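Local coordinates for protein 1-deoxy-D-xylulose 5-phosphate reductoisomerase (Moraxella catarrhalis, PDB 4ZQG) that probably catalyses the NAD(P)H-dependent conversion of 1-deoxy-D-xylulose 5-phosphate to 2-C-methyl-D-erythritol 4-phosphate, an early step of isoprenoid synthesis by the MEP pathway, at residues A[233-236]-A[237-240]; A[325-328]-A[329-333]; A[243-246]-A[247-251]. All coordinates share one frame; numbering follows the deposited sequence. Where two conformers were deposited one is given.

Contact 1: A[233-236]-A[237-240]; sequences GLEL and IEAC. With MG (magnesium ion), chain D.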
# COMPACT_ATOMS: atom_id res chain seq x y z
N GLY A 233 16.50 -11.27 -9.93
CA GLY A 233 16.29 -12.60 -10.50
C GLY A 233 15.88 -13.58 -9.45
O GLY A 233 14.94 -14.32 -9.60
N LEU A 234 16.63 -13.57 -8.38
CA LEU A 234 16.46 -14.56 -7.32
C LEU A 234 15.19 -14.23 -6.58
O LEU A 234 14.48 -15.11 -6.12
CB LEU A 234 17.65 -14.50 -6.35
CG LEU A 234 19.00 -14.93 -6.94
CD1 LEU A 234 20.06 -14.70 -5.90
CD2 LEU A 234 19.02 -16.40 -7.34
N GLU A 235 14.98 -12.93 -6.41
CA GLU A 235 13.80 -12.44 -5.74
C GLU A 235 12.55 -12.82 -6.53
O GLU A 235 11.51 -13.17 -5.95
CB GLU A 235 13.92 -10.94 -5.51
CG GLU A 235 14.80 -10.68 -4.29
CD GLU A 235 15.04 -9.25 -4.04
OE1 GLU A 235 14.54 -8.39 -4.80
OE2 GLU A 235 15.76 -8.99 -3.10
N LEU A 236 12.70 -12.82 -7.84
CA LEU A 236 11.64 -13.27 -8.73
C LEU A 236 11.27 -14.73 -8.43
O LEU A 236 10.08 -15.06 -8.26
CB LEU A 236 12.03 -13.01 -10.20
CG LEU A 236 11.24 -13.71 -11.27
CD1 LEU A 236 9.80 -13.28 -11.13
CD2 LEU A 236 11.75 -13.31 -12.64
N ILE A 237 12.27 -15.61 -8.31
CA ILE A 237 11.98 -16.98 -8.01
C ILE A 237 11.45 -17.15 -6.60
O ILE A 237 10.51 -17.91 -6.38
CB ILE A 237 13.19 -17.85 -8.27
CG1 ILE A 237 13.52 -17.84 -9.75
CG2 ILE A 237 12.95 -19.27 -7.78
CD1 ILE A 237 15.00 -17.94 -10.03
N GLU A 238 12.04 -16.44 -5.63
CA GLU A 238 11.53 -16.40 -4.24
C GLU A 238 10.06 -16.05 -4.21
O GLU A 238 9.27 -16.72 -3.53
CB GLU A 238 12.34 -15.39 -3.36
CG GLU A 238 11.95 -15.32 -1.85
CD GLU A 238 12.81 -14.35 -0.99
OE1 GLU A 238 13.09 -14.67 0.21
OE2 GLU A 238 13.20 -13.25 -1.47
N ALA A 239 9.68 -15.00 -4.94
CA ALA A 239 8.28 -14.57 -4.99
C ALA A 239 7.32 -15.64 -5.53
O ALA A 239 6.23 -15.85 -4.96
CB ALA A 239 8.17 -13.32 -5.83
N CYS A 240 7.72 -16.32 -6.59
CA CYS A 240 6.94 -17.43 -7.10
C CYS A 240 6.60 -18.44 -6.01
O CYS A 240 5.45 -18.78 -5.86
CB CYS A 240 7.63 -18.12 -8.28
SG CYS A 240 7.90 -17.14 -9.79
MG MG D . 15.44 -7.74 -1.39
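The carboxylates of Glu235 and Glu238 point the same way from one side of helix 230-243, their planes turned 28° apart. They do not stack: Glu238 OE2 comes alongside the aliphatic stem of its neighbour, 4.1 Å from Glu235 CG, and the two OE2 atoms stay 5.2 Å apart. Different first torsions, -80° for Glu235 and -177° for Glu238, let these side chains, three residues apart, run side by side. Glu235 binds magnesium through one oxygen, OE2 at 2.1 Å from the ion, which lies off the carboxylate plane. OE1 forms a salt bridge with Lys232 and OE2 also accepts a hydrogen bond from Lys129, so metal and lysines together fix the carboxylate. Asp154 and Glu156 complete the protein part of the metal site, and bound fosmidomycin touches Glu235. A glutamate suits this place because its chain, extended beyond CG, carries a carboxylate oxygen clear of the helix to the ion.

Underneath runs regular alpha-helical bonding from each residue to the one four places back. The bond from Glu238 N to Leu234 O measures 2.8 Å, and that from Ala239 N to Glu235 O is equally short. Small Ala239 lets CB rest 3.3 Å from Glu235 O on the side facing His157 and Ile250. Leu234 and Ile237 provide the apolar surface toward helix 333-351. Ile237 lays its CD1 back along the preceding turn, 3.6 Å from Gly233 O.

Contact 2: A[325-328]-A[329-333]; sequences ARYA and ARLGT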
# COMPACT_ATOMS: atom_id res chain seq x y z
N ALA A 325 17.30 -15.35 -15.08
CA ALA A 325 16.52 -15.83 -13.94
C ALA A 325 15.10 -16.14 -14.29
O ALA A 325 14.50 -17.09 -13.73
CB ALA A 325 16.56 -14.81 -12.83
N ARG A 326 14.54 -15.35 -15.19
CA ARG A 326 13.17 -15.59 -15.62
C ARG A 326 13.15 -16.90 -16.39
O ARG A 326 12.37 -17.79 -16.08
CB ARG A 326 12.60 -14.43 -16.43
CG ARG A 326 11.08 -14.48 -16.51
CD ARG A 326 10.49 -13.29 -17.24
NE ARG A 326 10.63 -12.07 -16.47
CZ ARG A 326 9.84 -11.73 -15.45
NH1 ARG A 326 10.07 -10.58 -14.80
NH2 ARG A 326 8.84 -12.53 -15.08
N TYR A 327 14.05 -17.02 -17.35
CA TYR A 327 14.23 -18.25 -18.09
C TYR A 327 14.32 -19.42 -17.15
O TYR A 327 13.65 -20.43 -17.33
CB TYR A 327 15.47 -18.14 -18.97
CG TYR A 327 15.89 -19.42 -19.65
CD1 TYR A 327 14.97 -20.21 -20.36
CD2 TYR A 327 17.23 -19.84 -19.62
CE1 TYR A 327 15.37 -21.38 -20.99
CE2 TYR A 327 17.64 -21.00 -20.26
CZ TYR A 327 16.71 -21.77 -20.94
OH TYR A 327 17.14 -22.92 -21.57
N ALA A 328 15.10 -19.29 -16.09
CA ALA A 328 15.27 -20.39 -15.14
C ALA A 328 13.99 -20.63 -14.36
O ALA A 328 13.59 -21.76 -14.16
CB ALA A 328 16.45 -20.12 -14.21
N ALA A 329 13.32 -19.56 -13.95
CA ALA A 329 12.07 -19.73 -13.22
C ALA A 329 11.07 -20.55 -14.02
O ALA A 329 10.38 -21.38 -13.45
CB ALA A 329 11.47 -18.39 -12.88
N ARG A 330 11.00 -20.32 -15.33
CA ARG A 330 10.15 -21.11 -16.21
C ARG A 330 10.61 -22.56 -16.31
O ARG A 330 9.77 -23.47 -16.41
CB ARG A 330 10.11 -20.49 -17.61
CG ARG A 330 9.12 -19.35 -17.74
CD ARG A 330 9.62 -18.25 -18.68
NE ARG A 330 9.02 -18.31 -20.01
CZ ARG A 330 8.90 -17.27 -20.81
NH1 ARG A 330 9.34 -16.08 -20.42
NH2 ARG A 330 8.35 -17.41 -22.02
N LEU A 331 11.92 -22.79 -16.31
CA LEU A 331 12.46 -24.15 -16.41
C LEU A 331 12.18 -24.98 -15.18
O LEU A 331 12.06 -26.16 -15.28
CB LEU A 331 13.94 -24.18 -16.75
CG LEU A 331 14.40 -23.81 -18.18
CD1 LEU A 331 15.39 -24.81 -18.69
CD2 LEU A 331 13.31 -23.74 -19.22
N GLY A 332 12.01 -24.37 -14.02
CA GLY A 332 11.71 -25.13 -12.80
C GLY A 332 12.92 -25.21 -11.91
O GLY A 332 13.95 -24.53 -12.15
N THR A 333 12.83 -26.05 -10.88
CA THR A 333 13.80 -26.00 -9.79
C THR A 333 15.25 -26.38 -10.18
O THR A 333 16.18 -25.70 -9.81
CB THR A 333 13.32 -26.83 -8.60
OG1 THR A 333 12.20 -26.15 -8.00
CG2 THR A 333 14.44 -26.97 -7.56
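The C-terminal end of helix 320-331 is built here, where the helix stops at Gly332 and the chain passes into helix 333-351. On the outer side of the last turn, Tyr327 and Leu331 meet across one turn of helix. Leu331 CG makes an off-centre CH-pi contact with the Tyr327 ring, 4.3 Å from its centroid and 28° off the normal. The nearest pair of the two side chains, Leu331 CD2 and Tyr327 CE1, is 3.6 Å apart, and CD2 comes to the ring obliquely. Tyr327 holds CG anti to its own N (chi1 172°), which leans the ring outward and toward the helix end, within reach of Leu331; a tyrosine suits such an exposed place, keeping a hydroxyl at the tip of a broad apolar plate.

Alanines take the positions where other helices press in: Ala325 and Ala328 adjoin helix 333-351, and Ala329 meets Ile237. Their short side chains allow close packing there. Arg326 is long enough to reach away from the helix and form a salt bridge with Glu247.

Backbone bonds carry the helix to its end. Ala329 N reaches Ala325 O at 2.7 Å, and the last of the series runs from Gly332 N to Ala328 O at 3.1 Å. Gly332 then leaves helical geometry with phi 105°, a conformation that leaves no room for a beta carbon beside the carbonyl oxygen of Leu331. Gly332 is a classic glycine C-terminal stop, the residue with positive phi just past a helix end, and here it is also the N-cap of helix 333-351.

Contact 3: A[243-246]-A[247-251]; sequences FDLK and EHQIQ
Leu245 sets CG beside its backbone N (chi1 -60°) with an extended branch, and Gln249, its CG placed similarly (chi1 -80°), runs out straight to its amide; the two side chains cross at about a right angle. The methyl CD2 of Leu245 sits over one face of the Gln249 amide, 3.6 Å from Gln249 OE1 and 3.8 Å from Gln249 NE2. This is van der Waals contact on a partly exposed residue, and glutamine suits it by offering a flat group to the leucine while retaining polar atoms. Leu245 itself is buried, its other methyl CD1 facing Ile250 CG1 at 4.4 Å, and the apolar cluster extends to Leu185.

The chain here leaves helix 230-243 and, after a single 3-10 turn at 247-249, enters strand 250-254. That strand lies parallel to strand 182-189, outermost in the mixed sheet of this chain, so the turn closes a crossover of the beta-alpha-beta type whose connection holds several helices, the last being 230-243. Two backbone bonds close the turn: a weak, bent one from Gln249 N to Lys246 O at 3.1 Å, with an N-H...O angle of 130°, and one from Ile250 N to Glu247 O at 3.0 Å.

On the exposed side, His248 holds its ring in the crowded position between N and the carbonyl carbon. This folds the ring back toward the preceding segment, where CD2 lies 3.6 Å from Lys246 CB in an oblique approach. The lysine chain bends away at its second torsion, leaving its methylene base against the imidazole and carrying NZ outward.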
# COMPACT_ATOMS: atom_id res chain seq x y z
N PHE A 243 4.47 -16.70 -2.87
CA PHE A 243 3.13 -16.25 -3.15
C PHE A 243 2.38 -17.17 -4.11
O PHE A 243 1.26 -16.88 -4.50
CB PHE A 243 3.21 -14.84 -3.68
CG PHE A 243 3.93 -13.92 -2.76
CD1 PHE A 243 5.07 -13.27 -3.16
CD2 PHE A 243 3.45 -13.72 -1.49
CE1 PHE A 243 5.73 -12.43 -2.29
CE2 PHE A 243 4.08 -12.86 -0.65
CZ PHE A 243 5.24 -12.23 -1.05
N ASP A 244 2.99 -18.30 -4.41
CA ASP A 244 2.38 -19.38 -5.14
C ASP A 244 1.90 -18.99 -6.54
O ASP A 244 0.81 -19.36 -6.94
CB ASP A 244 1.25 -19.97 -4.33
CG ASP A 244 0.88 -21.31 -4.82
OD1 ASP A 244 -0.32 -21.54 -5.05
OD2 ASP A 244 1.81 -22.12 -5.07
N LEU A 245 2.77 -18.27 -7.27
CA LEU A 245 2.53 -17.81 -8.62
C LEU A 245 3.62 -18.28 -9.57
O LEU A 245 4.64 -18.83 -9.13
CB LEU A 245 2.55 -16.29 -8.61
CG LEU A 245 1.52 -15.59 -7.72
CD1 LEU A 245 1.78 -14.10 -7.76
CD2 LEU A 245 0.09 -15.86 -8.19
N LYS A 246 3.44 -18.01 -10.86
CA LYS A 246 4.46 -18.27 -11.89
C LYS A 246 5.05 -16.96 -12.34
O LYS A 246 4.51 -15.93 -12.07
CB LYS A 246 3.88 -19.00 -13.09
CG LYS A 246 3.10 -20.24 -12.74
CD LYS A 246 4.01 -21.37 -12.35
CE LYS A 246 3.21 -22.60 -12.04
NZ LYS A 246 4.20 -23.67 -11.78
N GLU A 247 6.19 -17.00 -13.01
CA GLU A 247 6.93 -15.77 -13.28
C GLU A 247 6.19 -14.75 -14.14
O GLU A 247 6.45 -13.58 -14.02
CB GLU A 247 8.32 -16.05 -13.88
CG GLU A 247 8.36 -16.88 -15.16
CD GLU A 247 7.72 -16.20 -16.37
OE1 GLU A 247 7.93 -14.98 -16.51
OE2 GLU A 247 7.04 -16.88 -17.19
N HIS A 248 5.31 -15.20 -15.02
CA HIS A 248 4.58 -14.25 -15.90
C HIS A 248 3.77 -13.27 -15.05
O HIS A 248 3.70 -12.10 -15.37
CB HIS A 248 3.70 -14.97 -16.95
CG HIS A 248 2.62 -15.79 -16.36
ND1 HIS A 248 1.35 -15.31 -16.17
CD2 HIS A 248 2.62 -17.05 -15.87
CE1 HIS A 248 0.60 -16.23 -15.59
NE2 HIS A 248 1.36 -17.30 -15.39
N GLN A 249 3.23 -13.74 -13.93
CA GLN A 249 2.56 -12.90 -12.96
C GLN A 249 3.42 -11.94 -12.09
O GLN A 249 2.86 -11.19 -11.27
CB GLN A 249 1.72 -13.78 -12.05
CG GLN A 249 0.41 -14.16 -12.71
CD GLN A 249 -0.29 -15.27 -11.96
OE1 GLN A 249 0.30 -16.37 -11.75
NE2 GLN A 249 -1.56 -15.01 -11.55
N ILE A 250 4.74 -11.95 -12.24
CA ILE A 250 5.58 -11.08 -11.44
C ILE A 250 6.49 -10.30 -12.34
O ILE A 250 7.29 -10.86 -13.02
CB ILE A 250 6.46 -11.91 -10.50
CG1 ILE A 250 5.59 -12.72 -9.55
CG2 ILE A 250 7.38 -11.01 -9.70
CD1 ILE A 250 6.37 -13.74 -8.79
N GLN A 251 6.35 -8.98 -12.34
CA GLN A 251 7.13 -8.13 -13.22
C GLN A 251 8.06 -7.26 -12.41
O GLN A 251 7.92 -7.17 -11.20
CB GLN A 251 6.20 -7.28 -14.09
CG GLN A 251 5.31 -8.13 -15.00
CD GLN A 251 6.07 -9.17 -15.81
OE1 GLN A 251 6.95 -8.83 -16.59
NE2 GLN A 251 5.70 -10.44 -15.65

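In the fold
Contact 1 is the buried member, nearest the centre of the chain; contacts 2 and 3 lie farther out and are only partly buried. Helix 230-243 joins them all: besides the alanine face of contact 2, which also receives Gly233 at Ala325, it packs Leu236 against Ile250 of contact 3. The outer pair are linked by polar bonds instead: the salt bridge of Arg326 ties the helix end to the 3-10 turn, and Arg326 NH2 probably hydrogen-bonds to Ile250 O as well. Chemistry follows place: carboxylate and magnesium at the active site, an aromatic-aliphatic pair and a glycine at a helix end, and leucine-on-amide packing with a 3-10 turn where helix gives way to strand.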